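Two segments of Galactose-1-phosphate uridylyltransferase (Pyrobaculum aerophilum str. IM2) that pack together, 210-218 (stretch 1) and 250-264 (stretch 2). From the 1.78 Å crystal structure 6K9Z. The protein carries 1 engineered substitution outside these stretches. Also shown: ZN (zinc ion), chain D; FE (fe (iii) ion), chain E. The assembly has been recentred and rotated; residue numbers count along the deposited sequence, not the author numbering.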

# COMPACT_ATOMS: atom_id res chain seq x y z
N ARG A 210 15.35 -24.44 6.10
CA ARG A 210 15.98 -24.94 4.86
C ARG A 210 15.64 -23.97 3.74
O ARG A 210 14.54 -23.44 3.75
CB ARG A 210 15.58 -26.39 4.57
CG ARG A 210 16.40 -27.38 5.39
CD ARG A 210 16.05 -28.80 4.98
NE ARG A 210 14.80 -29.06 5.69
CZ ARG A 210 14.21 -30.25 5.81
NH1 ARG A 210 13.09 -30.34 6.52
NH2 ARG A 210 14.74 -31.32 5.24
N HIS A 211 16.60 -23.72 2.85
CA HIS A 211 16.33 -22.86 1.66
C HIS A 211 15.29 -23.58 0.80
O HIS A 211 15.59 -24.65 0.23
CB HIS A 211 17.60 -22.57 0.86
CG HIS A 211 17.35 -21.66 -0.31
ND1 HIS A 211 17.47 -20.26 -0.22
CD2 HIS A 211 16.94 -21.95 -1.57
CE1 HIS A 211 17.20 -19.77 -1.44
NE2 HIS A 211 16.87 -20.78 -2.27
N ARG A 212 14.09 -23.01 0.74
CA ARG A 212 13.03 -23.43 -0.19
C ARG A 212 12.53 -22.17 -0.88
O ARG A 212 12.42 -21.15 -0.17
CB ARG A 212 11.88 -24.02 0.60
CG ARG A 212 12.27 -25.17 1.53
CD ARG A 212 12.67 -26.37 0.80
NE ARG A 212 12.74 -27.55 1.69
CZ ARG A 212 13.35 -28.67 1.36
NH1 ARG A 212 14.00 -28.75 0.21
NH2 ARG A 212 13.36 -29.71 2.18
N SER A 213 12.23 -22.25 -2.17
CA SER A 213 11.70 -21.07 -2.90
C SER A 213 10.28 -21.27 -3.43
O SER A 213 9.65 -20.22 -3.78
CB SER A 213 12.64 -20.67 -4.02
OG SER A 213 12.96 -21.77 -4.84
N LEU A 214 9.78 -22.50 -3.53
CA LEU A 214 8.39 -22.78 -3.95
C LEU A 214 7.70 -23.56 -2.84
O LEU A 214 8.31 -24.45 -2.26
CB LEU A 214 8.29 -23.56 -5.27
CG LEU A 214 8.81 -22.88 -6.52
CD1 LEU A 214 8.84 -23.91 -7.65
CD2 LEU A 214 8.01 -21.65 -6.91
N LEU A 215 6.42 -23.26 -2.61
CA LEU A 215 5.59 -23.99 -1.65
C LEU A 215 5.63 -25.49 -1.97
O LEU A 215 5.48 -26.34 -1.07
CB LEU A 215 4.16 -23.43 -1.74
CG LEU A 215 3.15 -23.99 -0.73
CD1 LEU A 215 3.47 -23.51 0.67
CD2 LEU A 215 1.75 -23.59 -1.13
N THR A 216 5.73 -25.81 -3.25
CA THR A 216 5.67 -27.22 -3.74
C THR A 216 6.96 -27.97 -3.43
O THR A 216 6.93 -29.21 -3.56
CB THR A 216 5.33 -27.23 -5.23
OG1 THR A 216 6.22 -26.33 -5.87
CG2 THR A 216 3.91 -26.76 -5.47
N GLU A 217 8.01 -27.31 -2.98
CA GLU A 217 9.24 -27.99 -2.54
C GLU A 217 9.09 -28.50 -1.12
O GLU A 217 9.96 -29.30 -0.71
CB GLU A 217 10.44 -27.07 -2.54
CG GLU A 217 10.96 -26.70 -3.91
CD GLU A 217 12.06 -25.68 -3.75
OE1 GLU A 217 11.75 -24.56 -3.40
OE2 GLU A 217 13.26 -26.06 -3.85
N LEU A 218 8.06 -28.09 -0.39
CA LEU A 218 8.03 -28.41 1.06
C LEU A 218 7.68 -29.88 1.30
O LEU A 218 6.74 -30.41 0.70
CB LEU A 218 7.05 -27.50 1.83
CG LEU A 218 7.35 -26.00 1.84
CD1 LEU A 218 6.21 -25.33 2.59
CD2 LEU A 218 8.67 -25.71 2.48
N VAL A 250 0.44 -12.88 3.32
CA VAL A 250 0.80 -13.11 1.91
C VAL A 250 2.00 -14.06 1.89
O VAL A 250 2.86 -13.97 2.72
CB VAL A 250 1.07 -11.78 1.18
CG1 VAL A 250 2.23 -11.02 1.77
CG2 VAL A 250 1.20 -11.94 -0.33
N LEU A 251 1.99 -14.94 0.92
CA LEU A 251 3.11 -15.86 0.62
C LEU A 251 3.98 -15.24 -0.47
O LEU A 251 3.51 -15.09 -1.60
CB LEU A 251 2.56 -17.20 0.15
CG LEU A 251 3.62 -18.20 -0.34
CD1 LEU A 251 4.70 -18.36 0.73
CD2 LEU A 251 2.97 -19.54 -0.69
N HIS A 252 5.21 -14.92 -0.14
CA HIS A 252 6.24 -14.43 -1.09
C HIS A 252 7.05 -15.67 -1.48
O HIS A 252 7.76 -16.19 -0.61
CB HIS A 252 7.08 -13.36 -0.40
CG HIS A 252 6.39 -12.05 -0.32
ND1 HIS A 252 6.99 -10.94 0.25
CD2 HIS A 252 5.20 -11.66 -0.82
CE1 HIS A 252 6.16 -9.91 0.13
NE2 HIS A 252 5.04 -10.30 -0.51
N GLN A 253 6.91 -16.10 -2.73
CA GLN A 253 7.70 -17.25 -3.23
C GLN A 253 8.25 -16.90 -4.61
O GLN A 253 7.91 -15.88 -5.21
CB GLN A 253 6.85 -18.51 -3.19
CG GLN A 253 5.68 -18.52 -4.15
CD GLN A 253 4.99 -19.86 -4.19
OE1 GLN A 253 5.64 -20.90 -4.13
NE2 GLN A 253 3.68 -19.87 -4.33
N ALA A 254 9.07 -17.77 -5.14
CA ALA A 254 9.53 -17.65 -6.52
C ALA A 254 8.37 -17.66 -7.50
O ALA A 254 7.32 -18.30 -7.34
CB ALA A 254 10.47 -18.77 -6.85
N PRO A 255 8.62 -17.06 -8.68
CA PRO A 255 7.72 -17.26 -9.79
C PRO A 255 7.67 -18.75 -10.17
O PRO A 255 8.64 -19.48 -9.89
CB PRO A 255 8.28 -16.44 -10.93
CG PRO A 255 9.29 -15.52 -10.24
CD PRO A 255 9.84 -16.31 -9.05
N LEU A 256 6.61 -19.12 -10.88
CA LEU A 256 6.49 -20.48 -11.46
C LEU A 256 7.40 -20.54 -12.67
O LEU A 256 7.59 -19.54 -13.37
CB LEU A 256 5.04 -20.74 -11.82
CG LEU A 256 4.07 -20.54 -10.67
CD1 LEU A 256 2.70 -21.04 -11.05
CD2 LEU A 256 4.55 -21.21 -9.38
N PRO A 257 7.91 -21.73 -13.04
CA PRO A 257 7.65 -22.98 -12.31
C PRO A 257 8.87 -23.54 -11.58
O PRO A 257 8.76 -24.70 -11.13
CB PRO A 257 7.35 -23.95 -13.47
CG PRO A 257 8.31 -23.48 -14.53
CD PRO A 257 8.51 -21.98 -14.34
N ARG A 258 9.97 -22.78 -11.49
CA ARG A 258 11.27 -23.40 -11.07
C ARG A 258 11.86 -22.78 -9.82
O ARG A 258 11.90 -21.54 -9.63
CB ARG A 258 12.27 -23.51 -12.21
CG ARG A 258 13.01 -22.25 -12.62
CD ARG A 258 13.89 -22.53 -13.85
NE ARG A 258 13.12 -22.99 -15.01
CZ ARG A 258 12.38 -22.20 -15.78
NH1 ARG A 258 12.34 -20.90 -15.53
NH2 ARG A 258 11.69 -22.66 -16.79
N PRO A 259 12.34 -23.65 -8.91
CA PRO A 259 13.10 -23.21 -7.76
C PRO A 259 14.21 -22.21 -8.14
O PRO A 259 14.82 -22.30 -9.23
CB PRO A 259 13.66 -24.50 -7.17
CG PRO A 259 12.64 -25.56 -7.56
CD PRO A 259 12.12 -25.10 -8.91
N THR A 260 14.48 -21.31 -7.20
CA THR A 260 15.55 -20.29 -7.29
C THR A 260 16.55 -20.45 -6.15
O THR A 260 16.13 -20.48 -5.03
CB THR A 260 15.01 -18.87 -7.19
OG1 THR A 260 14.25 -18.72 -5.99
CG2 THR A 260 14.11 -18.56 -8.36
N GLN A 261 17.85 -20.37 -6.46
CA GLN A 261 18.93 -20.39 -5.45
C GLN A 261 18.94 -19.08 -4.65
O GLN A 261 19.43 -19.11 -3.52
CB GLN A 261 20.28 -20.61 -6.14
CG GLN A 261 20.53 -22.06 -6.51
CD GLN A 261 21.86 -22.19 -7.25
OE1 GLN A 261 22.22 -21.35 -8.09
NE2 GLN A 261 22.62 -23.21 -6.90
N TYR A 262 18.44 -17.97 -5.21
CA TYR A 262 18.71 -16.59 -4.72
C TYR A 262 17.49 -16.04 -3.98
O TYR A 262 17.62 -14.99 -3.28
CB TYR A 262 19.05 -15.63 -5.85
CG TYR A 262 18.07 -15.60 -6.99
CD1 TYR A 262 18.22 -16.46 -8.07
CD2 TYR A 262 16.99 -14.72 -6.99
CE1 TYR A 262 17.34 -16.46 -9.13
CE2 TYR A 262 16.08 -14.73 -8.03
CZ TYR A 262 16.26 -15.60 -9.09
OH TYR A 262 15.39 -15.62 -10.14
N TYR A 263 16.35 -16.71 -4.14
CA TYR A 263 15.12 -16.30 -3.42
C TYR A 263 14.62 -17.44 -2.56
O TYR A 263 14.89 -18.61 -2.81
CB TYR A 263 14.07 -15.80 -4.40
CG TYR A 263 12.95 -15.00 -3.75
CD1 TYR A 263 13.19 -13.74 -3.23
CD2 TYR A 263 11.63 -15.43 -3.79
CE1 TYR A 263 12.17 -12.94 -2.74
CE2 TYR A 263 10.60 -14.66 -3.25
CZ TYR A 263 10.87 -13.41 -2.74
OH TYR A 263 9.83 -12.63 -2.27
N HIS A 264 14.06 -17.03 -1.42
CA HIS A 264 13.61 -17.91 -0.31
C HIS A 264 12.16 -17.57 0.04
O HIS A 264 11.90 -16.39 0.34
CB HIS A 264 14.57 -17.64 0.86
CG HIS A 264 14.60 -18.65 1.96
ND1 HIS A 264 15.78 -19.03 2.55
CD2 HIS A 264 13.62 -19.28 2.63
CE1 HIS A 264 15.54 -19.88 3.52
NE2 HIS A 264 14.22 -20.05 3.59
ZN ZN D . 17.79 -18.96 1.37
FE FE E . 8.95 -10.54 1.27
O HOH W 1 10.72 -9.67 2.32

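Loops that pack without regular secondary structure commonly divide the work of cohesion: a few apolar side chains fill the space between them, while hydrogen bonds to backbone groups fix how they lie. The contact between residues 210-218 and 250-264 of this uridylyltransferase, which buries 685 Å² in total, is a compact example.

At its apolar centre is Leu 214. Its CA-to-CB bond points sideways to the other stretch, but the m,t rotamer brings the end of the side chain into a pocket formed by the turn from Ala 254 to Pro 259. CD2 of Leu 214 lies 3.8 Å from CB of Ala 254 and 4.3 Å from CD2 of Leu 256, while CD1 of Leu 214 reaches CD of Pro 259 at 3.7 Å. Backbone carbonyls also line the pocket: CD2 of Leu 214 sits 3.4 Å from O of Ala 254. Leu 215, at the start of a short 3-10 segment, extends the apolar region more loosely, its CB 4.2 Å from CD2 of Leu 251.

Polar groups flank this centre. The amide N of Leu 215 donates to OE1 of Gln 253 at 2.9 Å, so a side chain reaching from stretch 2 satisfies a backbone donor in stretch 1. A backbone-to-backbone bond lies close by, from N of Ala 254 to O of Ser 213 (2.9 Å). Ser 213 also engages through its side chain: with chi1 in p, its OG accepts from N of Thr 260 at 2.8 Å. The loop carrying these groups is braced from within, because OE1 of Glu 217 accepts from N of Ser 213 (2.7 Å) and from N of Leu 214 (2.9 Å).

Farther out, the histidines add a metal to the hydrogen bonding. NE2 of His 211 donates to O of Thr 260 at 2.9 Å and an almost linear angle of 179°, with the acceptor at the ring edge, near its plane. The other ring nitrogen, ND1 of His 211, binds zinc at 2.1 Å, and ND1 of His 264 binds the same ion at 2.3 Å; two further ligands come from elsewhere in the structure. Shared coordination explains why the two ND1 atoms of His 211 and His 264 approach to 3.5 Å without a hydrogen bond. The rings meet obliquely, their planes at 72°, and CA of His 211 lies over the face of the His 264 ring, 4.0 Å from its centroid.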